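Local coordinates for transcriptional regulatory protein RcsB (Salmonella enterica subsp. enterica serovar Typhimurium, PDB 6EO3) that is the response regulator of the Rcs signalling system and probably binds regulatory DNA regions to control transcription, with or without RcsA, at residues A[84-89]-A[107-112]. The protein carries 1 engineered substitution. Residues are numbered along the deposited sequence; the frame is centred on the assembly and turned at random.
Sequences IVLTMN and VLKQGA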
# COMPACT_ATOMS: atom_id res chain seq x y z
N ILE A 84 -12.29 20.75 -1.05
CA ILE A 84 -13.39 19.82 -0.77
C ILE A 84 -13.52 18.89 -1.95
O ILE A 84 -13.87 19.33 -3.04
CB ILE A 84 -14.73 20.55 -0.54
CG1 ILE A 84 -14.61 21.51 0.65
CG2 ILE A 84 -15.87 19.55 -0.28
CD1 ILE A 84 -15.76 22.47 0.76
N VAL A 85 -13.27 17.60 -1.75
CA VAL A 85 -13.49 16.61 -2.80
C VAL A 85 -14.96 16.16 -2.85
O VAL A 85 -15.57 15.79 -1.86
CB VAL A 85 -12.54 15.41 -2.66
CG1 VAL A 85 -12.96 14.26 -3.57
CG2 VAL A 85 -11.14 15.84 -3.03
N LEU A 86 -15.52 16.18 -4.05
CA LEU A 86 -16.90 15.86 -4.28
C LEU A 86 -16.92 14.57 -5.09
O LEU A 86 -16.38 14.52 -6.19
CB LEU A 86 -17.57 17.01 -5.04
CG LEU A 86 -19.09 17.17 -4.93
CD1 LEU A 86 -19.55 17.45 -3.51
CD2 LEU A 86 -19.55 18.29 -5.86
N THR A 87 -17.51 13.52 -4.55
CA THR A 87 -17.45 12.24 -5.23
C THR A 87 -18.76 11.47 -5.20
O THR A 87 -19.54 11.53 -4.27
CB THR A 87 -16.29 11.36 -4.70
OG1 THR A 87 -16.19 10.16 -5.49
CG2 THR A 87 -16.49 11.00 -3.23
N MET A 88 -18.97 10.74 -6.28
CA MET A 88 -20.11 9.87 -6.42
C MET A 88 -19.78 8.50 -5.81
O MET A 88 -20.68 7.72 -5.53
CB MET A 88 -20.44 9.76 -7.91
CG MET A 88 -21.92 9.65 -8.20
SD MET A 88 -22.90 11.10 -7.78
CE MET A 88 -24.49 10.46 -8.29
N ASN A 89 -18.49 8.25 -5.56
CA ASN A 89 -18.00 6.97 -5.09
C ASN A 89 -18.20 6.82 -3.60
O ASN A 89 -17.64 7.59 -2.82
CB ASN A 89 -16.50 6.86 -5.40
CG ASN A 89 -15.96 5.44 -5.30
OD1 ASN A 89 -16.49 4.59 -4.58
ND2 ASN A 89 -14.89 5.18 -6.05
N VAL A 107 -17.23 15.11 0.40
CA VAL A 107 -18.69 15.17 0.39
C VAL A 107 -19.24 14.26 -0.72
O VAL A 107 -18.74 14.26 -1.85
CB VAL A 107 -19.20 16.62 0.17
CG1 VAL A 107 -20.72 16.67 0.01
CG2 VAL A 107 -18.77 17.52 1.32
N LEU A 108 -20.27 13.49 -0.39
CA LEU A 108 -20.92 12.63 -1.38
C LEU A 108 -21.79 13.49 -2.24
O LEU A 108 -22.63 14.25 -1.75
CB LEU A 108 -21.74 11.53 -0.71
CG LEU A 108 -20.90 10.48 -0.00
CD1 LEU A 108 -21.80 9.49 0.70
CD2 LEU A 108 -19.99 9.75 -0.98
N LYS A 109 -21.58 13.37 -3.55
CA LYS A 109 -22.21 14.25 -4.53
C LYS A 109 -23.73 14.14 -4.48
O LYS A 109 -24.43 15.13 -4.68
CB LYS A 109 -21.68 13.92 -5.94
CG LYS A 109 -21.85 15.03 -6.97
CD LYS A 109 -21.41 14.58 -8.37
CE LYS A 109 -19.92 14.29 -8.42
NZ LYS A 109 -19.40 14.17 -9.82
N GLN A 110 -24.22 12.95 -4.16
CA GLN A 110 -25.66 12.71 -4.03
C GLN A 110 -26.32 13.57 -2.95
O GLN A 110 -27.55 13.73 -2.95
CB GLN A 110 -25.95 11.23 -3.72
CG GLN A 110 -25.45 10.23 -4.74
CD GLN A 110 -24.03 9.76 -4.47
OE1 GLN A 110 -23.24 10.44 -3.80
NE2 GLN A 110 -23.69 8.60 -5.01
N GLY A 111 -25.51 14.08 -2.01
CA GLY A 111 -26.01 14.99 -0.97
C GLY A 111 -25.44 16.39 -1.03
O GLY A 111 -25.44 17.11 -0.04
N ALA A 112 -24.97 16.79 -2.21
CA ALA A 112 -24.34 18.10 -2.38
C ALA A 112 -25.24 19.26 -1.94
O ALA A 112 -24.80 20.11 -1.15
CB ALA A 112 -23.88 18.29 -3.82
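Leu86 pairs with Val107 and Thr87 with Leu108 where strands 82-87 and 105-108 run parallel, in the last beta-alpha-beta unit of the CheY-like (beta/alpha)5 receiver fold, with helix 92-99 as its crossover. Val107 N donates to Val85 O (2.9 Å), and Val107 O receives Thr87 N. The pairing then reaches just past the edge strand: Lys109 N bonds to Thr87 O at 2.8 Å, coming from above the carbonyl plane, 46° out of it, as the chain turns into the 3-10 segment 109-110.

On the face carrying Leu86 and Val107, CD1 of Leu86 sits 3.8 Å from Val107 CG1, while Val107 CG2 reaches back to Ile84 CG2. Helix 112-125 packs over this side through Leu116 and Ala119. On the other face Leu108 CD2 leans over Asn89 O. Thr87 OG1 accepts from Asn89 N in an ST turn where the strand ends.

Lys109 starts across Leu86 at about a right angle, CG over CG at 4.0 Å, and bends at chi3 (-65°). Its NZ forms salt bridges with Asp10 and Asp56, the latter the predicted phosphorylation site. Just past the edge strand, Lys109 probably sets its positive charge among these acidic residues, consistent with the lysine of receiver domains that faces the phosphoacceptor aspartate.

Met88 packs against both Lys109 and Gln110: its SD is 3.6 Å from Lys109 CB, and its CE rests on Gln110 CG. Bent at chi2, Gln110 brings its amide back to the loop, where NE2 donates to Met88 O at 3.2 Å.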